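Local coordinates for protein putative solute-binding component of ABC transporter (Clostridium phytofermentans, PDB 4YS6) that binds beta-D-glucopyranose and probably serves as the sugar-recognising, solute-binding component of an ABC transporter, at residues R50-D54 with A122-L126; Q148-I152 with I267-Q271; D247-L251 with C273-N277; S287-K292 with P336-D340; F291-R295 with L347-Y353. One frame throughout, in Å; residues are numbered along the deposited sequence.

Interaction 1 (R50-D54 with A122-L126). With NA (sodium ion), chain I; BGC (beta-D-glucopyranose), chain D.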
# COMPACT_ATOMS: atom_id res chain seq x y z
N ARG A 50 3.10 -8.45 0.24
CA ARG A 50 2.38 -8.40 1.50
C ARG A 50 1.12 -9.26 1.51
O ARG A 50 0.77 -9.84 2.56
CB ARG A 50 2.01 -6.94 1.89
CG ARG A 50 1.06 -6.25 0.98
CD ARG A 50 0.46 -5.02 1.65
NE ARG A 50 -0.51 -5.38 2.68
CZ ARG A 50 -1.29 -4.49 3.30
NH1 ARG A 50 -1.16 -3.19 3.06
NH2 ARG A 50 -2.19 -4.88 4.20
N TRP A 51 0.45 -9.40 0.38
CA TRP A 51 -0.86 -10.07 0.33
C TRP A 51 -0.74 -11.54 0.64
O TRP A 51 -1.71 -12.16 1.07
CB TRP A 51 -1.56 -9.84 -1.01
CG TRP A 51 -1.58 -8.40 -1.35
CD1 TRP A 51 -0.82 -7.77 -2.29
CD2 TRP A 51 -2.34 -7.35 -0.70
NE1 TRP A 51 -1.04 -6.43 -2.28
CE2 TRP A 51 -1.95 -6.14 -1.30
CE3 TRP A 51 -3.28 -7.33 0.33
CZ2 TRP A 51 -2.51 -4.92 -0.93
CZ3 TRP A 51 -3.81 -6.11 0.71
CH2 TRP A 51 -3.43 -4.92 0.09
N ASN A 52 0.46 -12.10 0.46
CA ASN A 52 0.73 -13.46 0.92
C ASN A 52 0.58 -13.56 2.43
O ASN A 52 -0.02 -14.50 2.96
CB ASN A 52 2.12 -13.90 0.49
CG ASN A 52 2.25 -14.03 -1.02
OD1 ASN A 52 1.84 -15.03 -1.60
ND2 ASN A 52 2.79 -13.03 -1.66
N GLN A 53 1.12 -12.56 3.12
CA GLN A 53 1.02 -12.51 4.57
C GLN A 53 -0.39 -12.12 5.01
O GLN A 53 -0.91 -12.71 5.95
CB GLN A 53 2.04 -11.54 5.14
CG GLN A 53 3.47 -12.09 5.22
CD GLN A 53 4.17 -12.05 3.89
OE1 GLN A 53 4.44 -10.97 3.38
NE2 GLN A 53 4.46 -13.21 3.32
N ASP A 54 -0.99 -11.15 4.34
CA ASP A 54 -2.36 -10.77 4.67
C ASP A 54 -3.29 -11.99 4.61
O ASP A 54 -4.06 -12.25 5.54
CB ASP A 54 -2.88 -9.71 3.71
CG ASP A 54 -2.23 -8.35 3.90
OD1 ASP A 54 -2.53 -7.64 4.91
OD2 ASP A 54 -1.43 -7.98 3.03
N ALA A 122 -14.13 -4.16 3.51
CA ALA A 122 -13.04 -3.74 2.62
C ALA A 122 -11.75 -3.88 3.38
O ALA A 122 -11.58 -3.28 4.45
CB ALA A 122 -13.22 -2.33 2.17
N TYR A 123 -10.83 -4.68 2.84
CA TYR A 123 -9.57 -4.99 3.47
C TYR A 123 -8.46 -4.17 2.82
O TYR A 123 -8.17 -4.37 1.64
CB TYR A 123 -9.24 -6.49 3.32
CG TYR A 123 -8.01 -6.93 4.07
CD1 TYR A 123 -6.74 -6.74 3.55
CD2 TYR A 123 -8.13 -7.53 5.31
CE1 TYR A 123 -5.61 -7.12 4.27
CE2 TYR A 123 -7.03 -7.91 6.03
CZ TYR A 123 -5.78 -7.72 5.52
OH TYR A 123 -4.69 -8.12 6.26
N ASP A 124 -7.88 -3.28 3.62
CA ASP A 124 -6.74 -2.41 3.29
C ASP A 124 -7.04 -1.33 2.27
O ASP A 124 -6.68 -0.16 2.50
CB ASP A 124 -5.54 -3.21 2.83
CG ASP A 124 -4.29 -2.36 2.84
OD1 ASP A 124 -3.64 -2.23 3.91
OD2 ASP A 124 -4.02 -1.72 1.80
N ARG A 125 -7.65 -1.72 1.15
CA ARG A 125 -8.07 -0.80 0.09
C ARG A 125 -9.56 -0.56 0.16
O ARG A 125 -10.33 -1.49 0.35
CB ARG A 125 -7.73 -1.39 -1.28
CG ARG A 125 -6.24 -1.65 -1.44
CD ARG A 125 -6.00 -2.53 -2.65
NE ARG A 125 -4.56 -2.64 -2.95
CZ ARG A 125 -4.07 -3.33 -3.98
NH1 ARG A 125 -4.86 -3.99 -4.79
NH2 ARG A 125 -2.76 -3.35 -4.20
N LEU A 126 -9.98 0.68 -0.02
CA LEU A 126 -11.39 0.98 0.07
C LEU A 126 -12.13 0.60 -1.24
O LEU A 126 -11.65 0.84 -2.34
CB LEU A 126 -11.58 2.45 0.42
CG LEU A 126 -13.00 2.91 0.72
CD1 LEU A 126 -13.61 2.16 1.89
CD2 LEU A 126 -13.04 4.42 0.94
NA NA I . 0.74 -17.21 2.21
C2 BGC D . -1.20 -1.21 0.04
C3 BGC D . 0.29 -1.18 0.07
C4 BGC D . 0.90 -2.01 -0.97
C5 BGC D . 0.36 -1.72 -2.34
C6 BGC D . 0.80 -2.70 -3.40
C1 BGC D . -1.69 -0.73 -1.35
O1 BGC D . -2.97 -0.76 -1.46
O2 BGC D . -1.73 -0.35 1.04
O3 BGC D . 0.69 -1.64 1.42
O4 BGC D . 2.33 -1.79 -1.07
O5 BGC D . -1.10 -1.78 -2.26
O6 BGC D . 0.67 -4.04 -2.97
O HOH W 1 0.63 -17.34 -0.18
O HOH W 2 3.12 -17.27 2.46
O HOH W 3 -1.63 -17.38 1.59
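The first turn of helix 50-64 faces the end of strand 119-123, and the backbones stay well apart: the nearest alpha carbons, Asp54 CA and Tyr123 CA, lie 9.3 Å from each other. Side chains fill the gap. The guanidinium of Arg50, its chain bent at chi3 (-73°), meets Asp54 edge-on, nearly in plane, and grips it side-on through NE and NH2. It also turns an edge to Asp124, where NH1 reaches OD1 at 2.8 Å from above the carboxylate plane, the two planes being 83° apart; a weak bond from NH2 joins the same oxygen. Tyr123 completes the network, since its OH donates to Asp54 OD1 at 2.6 Å, an oxygen already held by Arg50 NH2. Trp51 covers one guanidinium face of Arg50, with CH2 3.8 Å above the plane, and its CZ2 sits over a face of the Arg125 guanidinium. Glucose is bound by the same groups: Arg50 NH1 gives to O3 at 2.9 Å, Trp51 NE1 to O6 at 3.0 Å, Arg125 NE to O1 and Arg125 NH2 to O5 at 3.0 Å, nearly straight at 173°, while O2 donates to Asp124 OD2 at 2.8 Å. On the same helical turn, Asn52 O joins Ser56 OG in binding a sodium ion. This is the glucose pocket between the lobes, its arginines, aspartate and tryptophan arranged as in sugar-binding proteins of the periplasmic-binding-protein fold.

Interaction 2 (Q148-I152 with I267-Q271)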
# COMPACT_ATOMS: atom_id res chain seq x y z
N GLN A 148 6.48 9.76 4.63
CA GLN A 148 7.41 9.72 3.49
C GLN A 148 7.82 11.13 3.07
O GLN A 148 9.01 11.39 2.80
CB GLN A 148 6.81 8.98 2.29
CG GLN A 148 6.52 7.51 2.59
CD GLN A 148 5.62 6.86 1.56
OE1 GLN A 148 4.81 7.52 0.91
NE2 GLN A 148 5.76 5.56 1.43
N GLY A 149 6.86 12.03 3.03
CA GLY A 149 7.14 13.43 2.73
C GLY A 149 8.02 14.10 3.76
O GLY A 149 8.97 14.81 3.40
N GLU A 150 7.73 13.87 5.04
CA GLU A 150 8.51 14.49 6.11
C GLU A 150 9.93 13.96 6.12
O GLU A 150 10.87 14.67 6.50
CB GLU A 150 7.85 14.26 7.46
CG GLU A 150 6.60 15.10 7.65
CD GLU A 150 5.92 14.91 8.98
OE1 GLU A 150 5.19 15.83 9.40
OE2 GLU A 150 6.11 13.84 9.61
N TYR A 151 10.10 12.70 5.72
CA TYR A 151 11.45 12.11 5.66
C TYR A 151 12.30 12.86 4.64
O TYR A 151 13.42 13.25 4.92
CB TYR A 151 11.40 10.62 5.33
CG TYR A 151 12.78 10.00 5.38
CD1 TYR A 151 13.34 9.61 6.59
CD2 TYR A 151 13.53 9.85 4.23
CE1 TYR A 151 14.60 9.06 6.65
CE2 TYR A 151 14.80 9.31 4.28
CZ TYR A 151 15.32 8.90 5.49
OH TYR A 151 16.60 8.38 5.54
N ILE A 152 11.75 13.06 3.45
CA ILE A 152 12.45 13.78 2.40
C ILE A 152 12.68 15.23 2.81
O ILE A 152 13.77 15.76 2.64
CB ILE A 152 11.65 13.72 1.08
CG1 ILE A 152 11.71 12.28 0.55
CG2 ILE A 152 12.20 14.70 0.06
CD1 ILE A 152 10.88 12.00 -0.66
N ILE A 267 17.93 9.83 -1.88
CA ILE A 267 16.92 9.37 -0.94
C ILE A 267 15.91 8.53 -1.69
O ILE A 267 15.43 8.93 -2.76
CB ILE A 267 16.19 10.54 -0.26
CG1 ILE A 267 17.16 11.44 0.49
CG2 ILE A 267 15.11 9.99 0.68
CD1 ILE A 267 16.55 12.79 0.86
N VAL A 268 15.61 7.34 -1.16
CA VAL A 268 14.54 6.50 -1.72
C VAL A 268 13.64 6.03 -0.59
O VAL A 268 14.11 5.41 0.36
CB VAL A 268 15.08 5.26 -2.46
CG1 VAL A 268 13.93 4.42 -3.02
CG2 VAL A 268 16.06 5.68 -3.60
N THR A 269 12.36 6.37 -0.68
CA THR A 269 11.35 5.98 0.30
C THR A 269 10.63 4.71 -0.12
O THR A 269 10.83 4.19 -1.23
CB THR A 269 10.31 7.09 0.53
OG1 THR A 269 9.56 7.33 -0.67
CG2 THR A 269 10.98 8.38 0.95
N GLY A 270 9.77 4.20 0.75
CA GLY A 270 8.98 3.04 0.45
C GLY A 270 7.98 2.74 1.52
O GLY A 270 7.71 3.55 2.42
N GLN A 271 7.39 1.56 1.43
CA GLN A 271 6.41 1.10 2.38
C GLN A 271 6.20 -0.42 2.22
O GLN A 271 6.12 -0.90 1.09
CB GLN A 271 5.11 1.88 2.18
CG GLN A 271 3.93 1.30 2.83
CD GLN A 271 2.62 1.99 2.43
OE1 GLN A 271 1.68 1.94 3.19
NE2 GLN A 271 2.57 2.66 1.25
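Ile267 opens the contact with its CG2 methyl, which meets the ring of Tyr151 at the edge, near the ring plane, CE2 to CG2 being 3.7 Å. The same methyl touches Ile152, whose CG1 is 4.1 Å from Ile267 CG2, so one branch is wedged between two residues of the helix. Two residues on, Thr269 offers its own methyl: CG2 lies 4.0 Å from Ile152 CD1, the two side chains crossing at about a right angle. With chi1 at 64° the hydroxyl OG1 sits between the backbone N and the carbonyl carbon, and CG2 is left to face the helix; the hydroxyl itself is bonded to Cys244 O. Gly270 then supplies the one hydrogen bond between the segments. Gln148, extended beyond CG, brings NE2 to 3.0 Å from Gly270 O, with an N-H...O angle of 156°. The carbonyl oxygen lies in the amide plane of Gln148, yet the donor stands well above the carbonyl plane of Gly270, off its lone pairs. The same NE2 also bonds Ser245 O, so both of these loop carbonyls hold the amide. Gln271 CB lies against that amide, 3.8 Å from Gln148 NE2, while the far end of Gln271 turns to Lys292 through OE1 and to Ser245 O through NE2. The contact lays helix 141-155 against strand 267-268, the outermost strand of the four-stranded parallel sheet, and the loop that leaves it, as in the alpha/beta lobes of type I periplasmic binding proteins.

Interaction 3 (D247-L251 with C273-N277)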
# COMPACT_ATOMS: atom_id res chain seq x y z
N ASP A 247 7.16 -0.22 -1.48
CA ASP A 247 8.36 -0.99 -1.76
C ASP A 247 8.39 -1.60 -3.17
O ASP A 247 9.46 -1.66 -3.77
CB ASP A 247 8.50 -2.08 -0.72
CG ASP A 247 9.14 -1.59 0.61
OD1 ASP A 247 9.42 -0.38 0.79
OD2 ASP A 247 9.37 -2.47 1.48
N SER A 248 7.27 -2.02 -3.74
CA SER A 248 7.37 -2.63 -5.07
C SER A 248 7.80 -1.58 -6.10
O SER A 248 8.61 -1.89 -6.99
CB SER A 248 6.05 -3.33 -5.49
OG SER A 248 4.97 -2.43 -5.66
N THR A 249 7.36 -0.33 -5.95
CA THR A 249 7.83 0.70 -6.86
C THR A 249 9.27 1.10 -6.53
O THR A 249 10.09 1.27 -7.43
CB THR A 249 6.91 1.94 -6.89
OG1 THR A 249 6.83 2.53 -5.60
CG2 THR A 249 5.52 1.55 -7.37
N ALA A 250 9.59 1.20 -5.24
CA ALA A 250 10.97 1.51 -4.87
C ALA A 250 11.96 0.49 -5.40
O ALA A 250 13.09 0.83 -5.76
CB ALA A 250 11.08 1.62 -3.35
N LEU A 251 11.59 -0.78 -5.37
CA LEU A 251 12.46 -1.83 -5.89
C LEU A 251 12.79 -1.64 -7.37
O LEU A 251 13.93 -1.85 -7.80
CB LEU A 251 11.82 -3.19 -5.67
CG LEU A 251 12.67 -4.39 -6.04
CD1 LEU A 251 13.95 -4.38 -5.21
CD2 LEU A 251 11.87 -5.66 -5.78
N CYS A 273 8.04 -2.91 4.07
CA CYS A 273 9.19 -3.72 4.47
C CYS A 273 9.19 -5.08 3.78
O CYS A 273 9.36 -6.13 4.45
CB CYS A 273 9.25 -3.90 5.99
SG CYS A 273 9.57 -2.33 6.83
N ASP A 274 8.97 -5.08 2.47
CA ASP A 274 9.18 -6.30 1.68
C ASP A 274 10.62 -6.78 1.89
O ASP A 274 11.54 -5.99 2.05
CB ASP A 274 8.98 -6.06 0.17
CG ASP A 274 7.53 -5.82 -0.21
OD1 ASP A 274 6.62 -6.07 0.62
OD2 ASP A 274 7.30 -5.40 -1.37
N ILE A 275 10.82 -8.08 1.82
CA ILE A 275 12.12 -8.67 2.08
C ILE A 275 13.19 -8.12 1.15
O ILE A 275 14.28 -7.79 1.59
CB ILE A 275 12.06 -10.21 1.98
CG1 ILE A 275 11.28 -10.75 3.17
CG2 ILE A 275 13.45 -10.85 1.98
CD1 ILE A 275 10.91 -12.22 3.05
N ALA A 276 12.90 -8.04 -0.15
CA ALA A 276 13.87 -7.53 -1.12
C ALA A 276 14.34 -6.13 -0.73
O ALA A 276 15.53 -5.81 -0.82
CB ALA A 276 13.25 -7.50 -2.51
N ASN A 277 13.38 -5.30 -0.31
CA ASN A 277 13.69 -3.92 0.05
C ASN A 277 14.43 -3.81 1.36
O ASN A 277 15.29 -2.93 1.50
CB ASN A 277 12.41 -3.10 0.11
CG ASN A 277 11.69 -3.13 -1.19
OD1 ASN A 277 11.19 -4.18 -1.60
ND2 ASN A 277 11.61 -1.99 -1.86
O HOH W 4 5.54 -3.28 -1.71
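Asp247 and Asn277 meet because both first torsions set CG beside the backbone N, chi1 being -82° in Asp247 and -58° in Asn277, and the two side chains then slide past each other in opposite directions. The carboxylate and the amide come to lie stacked, their planes only 7° apart, with Asp247 CG 3.5 Å from Asn277 CG. From there the amide reaches back to the helix: Asn277 ND2 donates to Asp247 O at 2.9 Å. That carbonyl also accepts from Leu251 N in the ordinary helical bond, and its two donors arrive from opposite faces of its plane. The other end of the aspartate is used as well. Its OD2 takes the backbone N of Asp274 at 2.8 Å through the anti lone pair, while OD1 is bonded to Ser289 and Gln286. Two carboxylates lie close, Asp247 OD2 standing 4.6 Å from Asp274 OD2, an arrangement that would tend to raise the affinity of one of them for a proton unless the surrounding donors offset it. A water lies 2.8 Å from Asp274 OD2 and also meets Ser248 N in a weak bond. Farther along, the contact becomes apolar: Leu251 CD2 rests 4.0 Å from Ala276 CB. Outside the two segments, Cys273 O meets Tyr354 OH, and Ser248 OG, bonded to Trp216 O, ties its turn to a pocket loop. The start of helix 247-260 is thereby joined to the start of helix 275-282, the two helices between which strand 267-268 falls in sequence.

Interaction 4 (S287-K292 with P336-D340). With BGC (beta-D-glucopyranose), chain D.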
# COMPACT_ATOMS: atom_id res chain seq x y z
N SER A 287 16.43 4.15 1.66
CA SER A 287 16.62 4.95 2.88
C SER A 287 15.77 4.50 4.06
O SER A 287 16.22 4.50 5.21
CB SER A 287 16.28 6.42 2.59
OG SER A 287 17.07 6.90 1.52
N MSE A 288 14.52 4.20 3.76
CA MSE A 288 13.55 3.88 4.79
C MSE A 288 12.39 3.12 4.16
O MSE A 288 12.24 3.07 2.92
CB MSE A 288 13.04 5.16 5.46
CG MSE A 288 12.33 6.11 4.50
SE MSE A 288 10.43 5.75 4.12
CE MSE A 288 9.59 6.94 5.42
N SER A 289 11.58 2.53 5.03
CA SER A 289 10.34 1.96 4.62
C SER A 289 9.36 2.18 5.77
O SER A 289 9.66 2.86 6.75
CB SER A 289 10.49 0.48 4.23
OG SER A 289 9.30 -0.05 3.64
N ILE A 290 8.14 1.72 5.59
CA ILE A 290 7.10 1.87 6.59
C ILE A 290 6.65 0.47 6.89
O ILE A 290 6.32 -0.29 5.98
CB ILE A 290 5.92 2.75 6.10
CG1 ILE A 290 6.35 4.19 5.77
CG2 ILE A 290 4.76 2.74 7.11
CD1 ILE A 290 6.84 4.98 6.90
N PHE A 291 6.63 0.10 8.17
CA PHE A 291 6.21 -1.22 8.58
C PHE A 291 4.73 -1.18 8.94
O PHE A 291 4.31 -0.43 9.81
CB PHE A 291 7.01 -1.73 9.77
CG PHE A 291 6.54 -3.06 10.30
CD1 PHE A 291 6.44 -4.17 9.47
CD2 PHE A 291 6.23 -3.20 11.64
CE1 PHE A 291 6.02 -5.39 9.97
CE2 PHE A 291 5.83 -4.42 12.14
CZ PHE A 291 5.72 -5.52 11.29
N LYS A 292 3.97 -2.02 8.26
CA LYS A 292 2.56 -2.22 8.50
C LYS A 292 2.36 -3.70 8.86
O LYS A 292 2.48 -4.60 8.03
CB LYS A 292 1.75 -1.82 7.25
CG LYS A 292 2.06 -0.40 6.77
CD LYS A 292 1.03 0.16 5.81
CE LYS A 292 0.87 -0.65 4.54
NZ LYS A 292 -0.01 0.14 3.61
N PRO A 336 0.88 2.93 11.21
CA PRO A 336 2.08 2.52 10.46
C PRO A 336 3.31 2.99 11.21
O PRO A 336 3.22 3.98 11.96
CB PRO A 336 1.90 3.21 9.11
CG PRO A 336 1.18 4.47 9.45
CD PRO A 336 0.28 4.14 10.63
N VAL A 337 4.43 2.29 11.05
CA VAL A 337 5.62 2.57 11.85
C VAL A 337 6.81 2.82 10.95
O VAL A 337 7.09 2.05 10.04
CB VAL A 337 5.94 1.39 12.81
CG1 VAL A 337 7.20 1.66 13.62
CG2 VAL A 337 4.76 1.15 13.74
N PHE A 338 7.55 3.89 11.23
CA PHE A 338 8.76 4.18 10.46
C PHE A 338 9.81 3.08 10.67
O PHE A 338 10.14 2.74 11.81
CB PHE A 338 9.31 5.53 10.90
CG PHE A 338 10.60 5.91 10.23
CD1 PHE A 338 11.81 5.55 10.77
CD2 PHE A 338 10.59 6.64 9.06
CE1 PHE A 338 13.00 5.91 10.17
CE2 PHE A 338 11.79 7.00 8.45
CZ PHE A 338 12.99 6.63 9.01
N ALA A 339 10.36 2.57 9.57
CA ALA A 339 11.42 1.59 9.64
C ALA A 339 12.66 2.00 8.83
O ALA A 339 12.57 2.52 7.72
CB ALA A 339 10.90 0.26 9.15
N ASP A 340 13.82 1.75 9.39
CA ASP A 340 15.03 1.86 8.60
C ASP A 340 16.02 0.84 9.11
O ASP A 340 15.67 -0.02 9.91
CB ASP A 340 15.59 3.28 8.62
CG ASP A 340 16.05 3.75 9.99
OD1 ASP A 340 16.21 2.94 10.95
OD2 ASP A 340 16.30 4.96 10.10
C2 BGC D . -1.20 -1.21 0.04
C3 BGC D . 0.29 -1.18 0.07
C4 BGC D . 0.90 -2.01 -0.97
C5 BGC D . 0.36 -1.72 -2.34
C6 BGC D . 0.80 -2.70 -3.40
C1 BGC D . -1.69 -0.73 -1.35
O1 BGC D . -2.97 -0.76 -1.46
O2 BGC D . -1.73 -0.35 1.04
O3 BGC D . 0.69 -1.64 1.42
O4 BGC D . 2.33 -1.79 -1.07
O5 BGC D . -1.10 -1.78 -2.26
O6 BGC D . 0.67 -4.04 -2.97
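An antiparallel strand pair at the edge of the mixed sheet runs directly into the glucose pocket at Lys292, consistent with a hinge crossover of type I periplasmic binding proteins. In it Ser289, Ile290 and Phe291 pair with Ala339, Phe338 and Val337. Ser289 with Ala339 and Phe291 with Val337 are hydrogen-bonded pairs, and Ile290 with Phe338 is the non-hydrogen-bonded pair between them. The shortest of the four backbone bonds runs from Phe291 N to Val337 O at 2.7 Å, in the carbonyl plane. On the face carrying Ile290 and Phe338, Ile290 CG2 packs at 3.5 Å on Pro336 CB, the two side chains pointing the same way. Selenomethionine Met288 crosses the Phe338 side chain at about a right angle; its chain, bent at chi2 and chi3, folds back to bring both CB and CE to 3.7 Å from Phe338 CE2. On the other face the Phe291 and Ala339 side chains lie together, CB to CB 4.4 Å, and Ser289 OG bonds Asp247. Beyond the strand, Lys292 bends at chi3 (-60°) toward the sugar, with Gln271 OE1 also accepting from Lys292 NZ: this nitrogen donates to glucose O3 at 2.9 Å, and more weakly to O2 at 3.1 Å.

Interaction 5 (F291-R295 with L347-Y353). With BGC (beta-D-glucopyranose), chain D.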
# COMPACT_ATOMS: atom_id res chain seq x y z
N PHE A 291 6.63 0.10 8.17
CA PHE A 291 6.21 -1.22 8.58
C PHE A 291 4.73 -1.18 8.94
O PHE A 291 4.31 -0.43 9.81
CB PHE A 291 7.01 -1.73 9.77
CG PHE A 291 6.54 -3.06 10.30
CD1 PHE A 291 6.44 -4.17 9.47
CD2 PHE A 291 6.23 -3.20 11.64
CE1 PHE A 291 6.02 -5.39 9.97
CE2 PHE A 291 5.83 -4.42 12.14
CZ PHE A 291 5.72 -5.52 11.29
N LYS A 292 3.97 -2.02 8.26
CA LYS A 292 2.56 -2.22 8.50
C LYS A 292 2.36 -3.70 8.86
O LYS A 292 2.48 -4.60 8.03
CB LYS A 292 1.75 -1.82 7.25
CG LYS A 292 2.06 -0.40 6.77
CD LYS A 292 1.03 0.16 5.81
CE LYS A 292 0.87 -0.65 4.54
NZ LYS A 292 -0.01 0.14 3.61
N ASP A 293 2.11 -3.96 10.14
CA ASP A 293 2.09 -5.34 10.61
C ASP A 293 0.77 -5.99 10.16
O ASP A 293 -0.28 -5.73 10.76
CB ASP A 293 2.25 -5.39 12.13
CG ASP A 293 2.48 -6.80 12.65
OD1 ASP A 293 2.04 -7.78 11.99
OD2 ASP A 293 3.10 -6.94 13.72
N THR A 294 0.83 -6.80 9.11
CA THR A 294 -0.40 -7.41 8.58
C THR A 294 -1.09 -8.32 9.58
O THR A 294 -2.28 -8.60 9.45
CB THR A 294 -0.14 -8.22 7.28
OG1 THR A 294 0.77 -9.30 7.51
CG2 THR A 294 0.41 -7.33 6.21
N ARG A 295 -0.36 -8.81 10.59
CA ARG A 295 -0.97 -9.67 11.58
C ARG A 295 -1.96 -8.87 12.41
O ARG A 295 -3.01 -9.38 12.84
CB ARG A 295 0.10 -10.28 12.49
CG ARG A 295 1.13 -11.08 11.79
CD ARG A 295 2.22 -11.48 12.76
NE ARG A 295 2.95 -10.29 13.19
CZ ARG A 295 4.03 -10.32 13.95
NH1 ARG A 295 4.50 -11.48 14.38
NH2 ARG A 295 4.64 -9.20 14.29
N LEU A 347 11.88 -4.21 14.86
CA LEU A 347 10.55 -4.16 14.31
C LEU A 347 10.12 -5.43 13.64
O LEU A 347 8.94 -5.78 13.73
CB LEU A 347 10.42 -3.03 13.30
CG LEU A 347 10.37 -1.62 13.85
CD1 LEU A 347 10.23 -0.69 12.66
CD2 LEU A 347 9.22 -1.41 14.85
N LEU A 348 11.04 -6.08 12.93
CA LEU A 348 10.68 -7.18 12.02
C LEU A 348 11.08 -8.56 12.52
O LEU A 348 10.38 -9.52 12.27
CB LEU A 348 11.32 -6.97 10.66
CG LEU A 348 11.00 -5.65 9.97
CD1 LEU A 348 11.75 -5.60 8.66
CD2 LEU A 348 9.52 -5.52 9.72
N ILE A 349 12.20 -8.65 13.24
CA ILE A 349 12.70 -9.95 13.70
C ILE A 349 12.28 -10.20 15.13
O ILE A 349 11.71 -11.25 15.43
CB ILE A 349 14.22 -10.02 13.57
CG1 ILE A 349 14.64 -9.99 12.09
CG2 ILE A 349 14.78 -11.27 14.24
CD1 ILE A 349 14.28 -11.24 11.32
N ASP A 350 12.50 -9.24 16.03
CA ASP A 350 12.18 -9.44 17.44
C ASP A 350 10.65 -9.51 17.66
O ASP A 350 10.17 -10.06 18.66
CB ASP A 350 12.81 -8.33 18.30
CG ASP A 350 14.34 -8.34 18.27
OD1 ASP A 350 14.96 -9.33 17.79
OD2 ASP A 350 14.93 -7.35 18.77
N SER A 351 9.90 -8.97 16.70
CA SER A 351 8.44 -9.03 16.69
C SER A 351 7.88 -10.32 16.10
O SER A 351 6.67 -10.55 16.14
CB SER A 351 7.87 -7.90 15.86
OG SER A 351 8.19 -8.18 14.52
N GLY A 352 8.76 -11.11 15.50
CA GLY A 352 8.37 -12.38 14.94
C GLY A 352 7.80 -12.26 13.55
O GLY A 352 7.30 -13.23 13.01
N TYR A 353 7.86 -11.08 12.96
CA TYR A 353 7.26 -10.92 11.63
C TYR A 353 8.02 -11.73 10.57
O TYR A 353 7.41 -12.45 9.76
CB TYR A 353 7.23 -9.44 11.23
CG TYR A 353 6.25 -9.17 10.11
CD1 TYR A 353 4.90 -9.02 10.37
CD2 TYR A 353 6.67 -9.11 8.79
CE1 TYR A 353 3.99 -8.79 9.37
CE2 TYR A 353 5.74 -8.88 7.75
CZ TYR A 353 4.40 -8.72 8.06
OH TYR A 353 3.44 -8.48 7.08
C2 BGC D . -1.20 -1.21 0.04
C3 BGC D . 0.29 -1.18 0.07
C4 BGC D . 0.90 -2.01 -0.97
C5 BGC D . 0.36 -1.72 -2.34
C6 BGC D . 0.80 -2.70 -3.40
C1 BGC D . -1.69 -0.73 -1.35
O1 BGC D . -2.97 -0.76 -1.46
O2 BGC D . -1.73 -0.35 1.04
O3 BGC D . 0.69 -1.64 1.42
O4 BGC D . 2.33 -1.79 -1.07
O5 BGC D . -1.10 -1.78 -2.26
O6 BGC D . 0.67 -4.04 -2.97
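Tyr353 runs across residues 291-295, and each part of it meets a different partner. Its CB is 4.0 Å from Arg295 NH2, and chi1 at -162°, with CG beside the carbonyl carbon, carries the ring across Phe291 and toward Thr294. The ring offers a face to Phe291, whose CE1 stands over the centre of it, 3.8 Å from Tyr353 CG. This is a T-shaped pair, the edge of Phe291 toward the tyrosine face, with centroids 5.0 Å apart and planes at 85°. Along one ring edge, CD1 lies over a face of the Arg295 guanidinium and CE1 is 3.4 Å from Asp293 OD1. At the tip, Tyr353 OH shares a hydrogen bond of 2.8 Å with Thr294 OG1. The Arg295 guanidinium, at 86° to the Tyr353 ring, is held by Asp293 and Ser351. Asp293 caps helix 294-309 by accepting Arg295 N at OD1, and Arg295 grips that carboxylate side-on, NE to OD1 and NH2 to OD2. The end of the guanidinium meets Ser351 O: Arg295 NH1 is 2.9 Å from it and NH2 3.1 Å, both from the same face of the carbonyl plane. Phe291 is bounded on a face by Leu348, whose CD2 makes a CH-pi contact 3.8 Å from the ring centroid. The arrangement joins the N-terminus of helix 294-309 to the type I turn from Ile349 to Gly352 that follows helix 344-349. Helix 50-64 borders it through Gln53, Asp54 and Asn57, and strand 331-339 lies against Leu347.

Interactions 1, 4 and 5 converge on glucose: the first supplies pocket residues from segments 50-54 and 122-126, and the other two share Lys292. Interaction 2 reaches the same site through Gln271, which bonds Lys292, and its centre is about 9 Å from that of interaction 4. A second polar joint connects interactions 3 and 4, where Asp247 OD1 and Ser289 OG are 2.9 Å apart. Interactions 1 and 5 abut directly, Asp54 OD1 lying 3.2 Å from Thr294 CG2. The most distant pair, interactions 1 and 2, have centres about 22 Å apart and do not touch, with the sugar and its lysine bridging them.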